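Local coordinates for uncharacterized protein (PDB 3PES), which is of unknown function, a small protein of Pseudomonas phage YuA in which a three-stranded antiparallel sheet packs against a C-terminal helix, at residues A[64-68]-A[69-73]; A[74-77]-A[78-81]. All coordinates share one frame; numbering follows the deposited sequence.

Interaction 1: A[64-68]-A[69-73]; sequences RKLTE and AERER
T67 turns its hydroxyl back over the start of the helix: chi1 of 58° tucks OG1 in against both the amide nitrogen and the carbonyl carbon of T67, facing E70 N, from which it accepts at 3.1 Å. That makes T67 the N-cap residue, its hydroxyl taking an amide of the first turn. The carbonyls of T67 and E68 then receive R71 N and E72 N, the first regular bonds of helix 68-82.

R71, extended from CG to NE, crosses L66 at about a right angle, and L66 CD1 stands 3.6 Å above the guanidinium plane, over its centre. E68 bends at chi2 (-54°) and brings OE2 to 3.9 Å from R71 NE, a long salt bridge with the oxygen well out of the guanidinium plane. The pairing is of charges alone; water 2 supplies the directed bonds, taking R71 NE at 2.8 Å in the guanidinium plane and donating to E68 OE2 and L66 O. Water 1 joins L66 O to R71 NH2.

E70, whose CB packs on L66 CD2, is gripped side-on by R73: NE meets OE1 at 2.9 Å and NH2 meets OE2 at 3.0 Å. A13 N also binds E70 OE2, and D10 pairs with R73 NH1, so strand 6-12 is drawn in. Acidic groups in this first turn would probably interact favourably with the helix dipole, while water carries much of the polar link to R71.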
loop_
_atom_site.group_PDB
_atom_site.type_symbol
_atom_site.label_atom_id
_atom_site.label_comp_id
_atom_site.label_asym_id
_atom_site.label_seq_id
_atom_site.Cartn_x
_atom_site.Cartn_y
_atom_site.Cartn_z
ATOM N N ARG A 64 4.956 8.465 13.880
ATOM C CA ARG A 64 6.268 9.081 14.145
ATOM C C ARG A 64 7.448 8.099 14.130
ATOM O O ARG A 64 8.615 8.494 13.946
ATOM C CB ARG A 64 6.232 9.823 15.478
ATOM C CG ARG A 64 5.538 11.172 15.419
ATOM C CD ARG A 64 5.621 11.902 16.763
ATOM N NE ARG A 64 5.080 11.085 17.848
ATOM C CZ ARG A 64 5.188 11.352 19.149
ATOM N NH1 ARG A 64 5.827 12.439 19.572
ATOM N NH2 ARG A 64 4.645 10.520 20.035
ATOM N N LYS A 65 7.152 6.821 14.331
ATOM C CA LYS A 65 8.181 5.793 14.324
ATOM C C LYS A 65 8.445 5.217 12.944
ATOM O O LYS A 65 9.358 4.414 12.777
ATOM C CB LYS A 65 7.823 4.658 15.278
ATOM C CG LYS A 65 7.863 5.041 16.725
ATOM C CD LYS A 65 7.786 3.789 17.565
ATOM C CE LYS A 65 7.837 4.107 19.038
ATOM N NZ LYS A 65 9.168 4.658 19.425
ATOM N N LEU A 66 7.639 5.596 11.961
ATOM C CA LEU A 66 7.911 5.166 10.607
ATOM C C LEU A 66 9.235 5.739 10.137
ATOM O O LEU A 66 9.533 6.923 10.311
ATOM C CB LEU A 66 6.795 5.585 9.655
ATOM C CG LEU A 66 5.477 4.816 9.695
ATOM C CD1 LEU A 66 4.447 5.594 8.903
ATOM C CD2 LEU A 66 5.630 3.414 9.120
ATOM N N THR A 67 10.040 4.876 9.556
ATOM C CA THR A 67 11.209 5.331 8.814
ATOM C C THR A 67 10.904 5.193 7.335
ATOM O O THR A 67 9.951 4.521 6.955
ATOM C CB THR A 67 12.406 4.456 9.125
ATOM O OG1 THR A 67 12.083 3.102 8.788
ATOM C CG2 THR A 67 12.786 4.554 10.604
ATOM N N GLU A 68 11.707 5.805 6.478
ATOM C CA GLU A 68 11.524 5.598 5.048
ATOM C C GLU A 68 11.640 4.130 4.670
ATOM O O GLU A 68 10.929 3.658 3.796
ATOM C CB GLU A 68 12.486 6.466 4.237
ATOM C CG GLU A 68 12.151 7.959 4.318
ATOM C CD GLU A 68 10.711 8.323 3.955
ATOM O OE1 GLU A 68 10.134 7.727 3.016
ATOM O OE2 GLU A 68 10.146 9.223 4.612
ATOM N N ALA A 69 12.531 3.396 5.337
ATOM C CA ALA A 69 12.649 1.950 5.073
ATOM C C ALA A 69 11.343 1.212 5.365
ATOM O O ALA A 69 10.906 0.362 4.587
ATOM C CB ALA A 69 13.794 1.352 5.896
ATOM N N GLU A 70 10.733 1.541 6.496
ATOM C CA GLU A 70 9.462 0.944 6.870
ATOM C C GLU A 70 8.343 1.333 5.915
ATOM O O GLU A 70 7.501 0.497 5.554
ATOM C CB GLU A 70 9.123 1.318 8.311
ATOM C CG GLU A 70 9.845 0.459 9.348
ATOM C CD GLU A 70 9.412 -1.006 9.318
ATOM O OE1 GLU A 70 10.002 -1.782 8.534
ATOM O OE2 GLU A 70 8.494 -1.393 10.087
ATOM N N ARG A 71 8.325 2.594 5.489
ATOM C CA ARG A 71 7.304 3.035 4.552
ATOM C C ARG A 71 7.408 2.246 3.254
ATOM O O ARG A 71 6.399 1.892 2.667
ATOM C CB ARG A 71 7.390 4.546 4.310
ATOM C CG ARG A 71 7.018 5.389 5.533
ATOM C CD ARG A 71 7.251 6.877 5.265
ATOM N NE ARG A 71 7.127 7.702 6.466
ATOM C CZ ARG A 71 6.006 8.288 6.855
ATOM N NH1 ARG A 71 4.897 8.135 6.140
ATOM N NH2 ARG A 71 6.004 9.023 7.968
ATOM N N GLU A 72 8.639 2.006 2.791
ATOM C CA GLU A 72 8.849 1.274 1.552
ATOM C C GLU A 72 8.393 -0.190 1.691
ATOM O O GLU A 72 7.724 -0.734 0.811
ATOM C CB GLU A 72 10.309 1.357 1.152
ATOM C CG GLU A 72 10.640 0.631 -0.120
ATOM C CD GLU A 72 12.097 0.756 -0.477
ATOM O OE1 GLU A 72 12.900 1.181 0.385
ATOM O OE2 GLU A 72 12.447 0.415 -1.619
ATOM N N ARG A 73 8.721 -0.810 2.820
ATOM C CA ARG A 73 8.301 -2.184 3.094
ATOM C C ARG A 73 6.782 -2.286 3.176
ATOM O O ARG A 73 6.179 -3.161 2.578
ATOM C CB ARG A 73 8.937 -2.679 4.397
ATOM C CG ARG A 73 8.604 -4.139 4.711
ATOM C CD ARG A 73 9.087 -4.571 6.113
ATOM N NE ARG A 73 8.434 -3.851 7.215
ATOM C CZ ARG A 73 7.193 -4.071 7.653
ATOM N NH1 ARG A 73 6.400 -4.956 7.056
ATOM N NH2 ARG A 73 6.725 -3.343 8.653
HETATM O O HOH W 1 7.674 9.155 10.516
HETATM O O HOH W 2 9.585 8.339 7.641
#

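Interaction 2: A[74-77]-A[78-81]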
loop_
_atom_site.group_PDB
_atom_site.type_symbol
_atom_site.label_atom_id
_atom_site.label_comp_id
_atom_site.label_asym_id
_atom_site.label_seq_id
_atom_site.Cartn_x
_atom_site.Cartn_y
_atom_site.Cartn_z
ATOM N N ILE A 74 6.152 -1.368 3.892
ATOM C CA ILE A 74 4.694 -1.398 4.002
ATOM C C ILE A 74 4.012 -1.062 2.665
ATOM O O ILE A 74 2.971 -1.638 2.340
ATOM C CB ILE A 74 4.203 -0.523 5.174
ATOM C CG1 ILE A 74 4.713 -1.100 6.502
ATOM C CG2 ILE A 74 2.684 -0.456 5.182
ATOM C CD1 ILE A 74 4.604 -0.113 7.680
ATOM N N ASP A 75 4.606 -0.170 1.867
ATOM C CA ASP A 75 4.080 0.082 0.523
ATOM C C ASP A 75 3.937 -1.255 -0.219
ATOM O O ASP A 75 2.921 -1.519 -0.877
ATOM C CB ASP A 75 5.038 0.943 -0.295
ATOM C CG ASP A 75 4.920 2.432 -0.020
ATOM O OD1 ASP A 75 3.990 2.862 0.676
ATOM O OD2 ASP A 75 5.778 3.177 -0.549
ATOM N N GLN A 76 4.963 -2.101 -0.135
ATOM C CA GLN A 76 4.900 -3.374 -0.822
ATOM C C GLN A 76 3.898 -4.346 -0.204
ATOM O O GLN A 76 3.239 -5.095 -0.924
ATOM C CB GLN A 76 6.290 -4.011 -0.903
ATOM C CG GLN A 76 6.287 -5.296 -1.744
ATOM C CD GLN A 76 6.082 -4.993 -3.207
ATOM O OE1 GLN A 76 6.784 -4.153 -3.764
ATOM N NE2 GLN A 76 5.136 -5.688 -3.849
ATOM N N ALA A 77 3.776 -4.327 1.118
ATOM C CA ALA A 77 2.756 -5.106 1.816
ATOM C C ALA A 77 1.347 -4.708 1.367
ATOM O O ALA A 77 0.469 -5.565 1.190
ATOM C CB ALA A 77 2.926 -4.940 3.328
ATOM N N VAL A 78 1.125 -3.408 1.197
ATOM C CA VAL A 78 -0.152 -2.916 0.691
ATOM C C VAL A 78 -0.379 -3.372 -0.751
ATOM O O VAL A 78 -1.458 -3.836 -1.084
ATOM C CB VAL A 78 -0.240 -1.374 0.837
ATOM C CG1 VAL A 78 -1.477 -0.806 0.149
ATOM C CG2 VAL A 78 -0.241 -1.012 2.315
ATOM N N PHE A 79 0.629 -3.241 -1.606
ATOM C CA PHE A 79 0.497 -3.760 -2.968
ATOM C C PHE A 79 0.106 -5.246 -2.968
ATOM O O PHE A 79 -0.819 -5.654 -3.671
ATOM C CB PHE A 79 1.809 -3.539 -3.729
ATOM C CG PHE A 79 1.771 -3.972 -5.185
ATOM C CD1 PHE A 79 1.652 -3.042 -6.203
ATOM C CD2 PHE A 79 1.883 -5.317 -5.528
ATOM C CE1 PHE A 79 1.613 -3.449 -7.550
ATOM C CE2 PHE A 79 1.862 -5.713 -6.858
ATOM C CZ PHE A 79 1.734 -4.778 -7.865
ATOM N N ASP A 80 0.802 -6.044 -2.169
ATOM C CA ASP A 80 0.554 -7.476 -2.178
ATOM C C ASP A 80 -0.859 -7.773 -1.663
ATOM O O ASP A 80 -1.543 -8.629 -2.191
ATOM C CB ASP A 80 1.589 -8.204 -1.319
ATOM C CG ASP A 80 2.986 -8.174 -1.917
ATOM O OD1 ASP A 80 3.170 -7.871 -3.122
ATOM O OD2 ASP A 80 3.917 -8.476 -1.150
ATOM N N ARG A 81 -1.316 -7.033 -0.656
ATOM C CA ARG A 81 -2.678 -7.214 -0.144
ATOM C C ARG A 81 -3.713 -6.829 -1.204
ATOM O O ARG A 81 -4.683 -7.559 -1.426
ATOM C CB ARG A 81 -2.859 -6.391 1.142
ATOM C CG ARG A 81 -4.288 -6.312 1.654
ATOM C CD ARG A 81 -4.968 -7.659 1.867
ATOM N NE ARG A 81 -6.369 -7.457 2.250
ATOM C CZ ARG A 81 -7.352 -7.213 1.383
ATOM N NH1 ARG A 81 -7.127 -7.137 0.074
ATOM N NH2 ARG A 81 -8.576 -7.026 1.834
#
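I74 O takes V78 N at 2.8 Å, and the carbonyls of D75, Q76 and A77 receive F79 N, D80 N and R81 N in the same i to i+4 pattern, giving an unbroken run of alpha helix.

One side-chain hydrogen bond spans the same spacing. Q76 NE2 donates to D80 OD1 at 3.0 Å, with an N-H...O angle of 156°. The oxygen lies in the plane of the Q76 amide, but the donor comes from above the carboxylate plane, 44° out of it. Q76 reaches D80 because CG is anti to the backbone N (chi1 -174°) and the chain then bends at chi2, carrying the amide along the helix. The same NE2 comes within 3.7 Å of F79 CD2, an oblique approach with Q76 and F79 pointing the same way side by side.

The apolar part is slight: I74 CG2 meets V78 CG2 at 4.1 Å, one turn apart along the buried side of the helix. V78 CG2 also lies 3.3 Å from I74 O, close against the carbonyl that V78 N binds.

That buried side rests on the three-stranded sheet. V78 reaches F8 of strand 6-12, I19, V21 and W24 of strand 15-25, and W49 of strand 46-52. I74 also packs on W49, whose indole NE1 is hydrogen-bonded to D75 OD1; F79 touches W24, while A77 and R81 lie on F8.

Overall arrangement
From the N terminus the chain lays down strands 6-12, 15-25 and 46-52 as an antiparallel sheet, then passes through helix 60-63 into the loop that leads to helix 68-82. Interaction 1 lies where that loop turns into the helix, and interaction 2 follows further along the same helix. The two run in series, neither nested nor crossing, with centres about 13 Å apart. Both are local, so neither closes a long loop. They meet where L66 CD2 packs on I74 CD1 at 3.9 Å. Interaction 1 ties the exposed helix start to strand 6-12 and A13; interaction 2 sets the C-terminal half of the helix across all three strands.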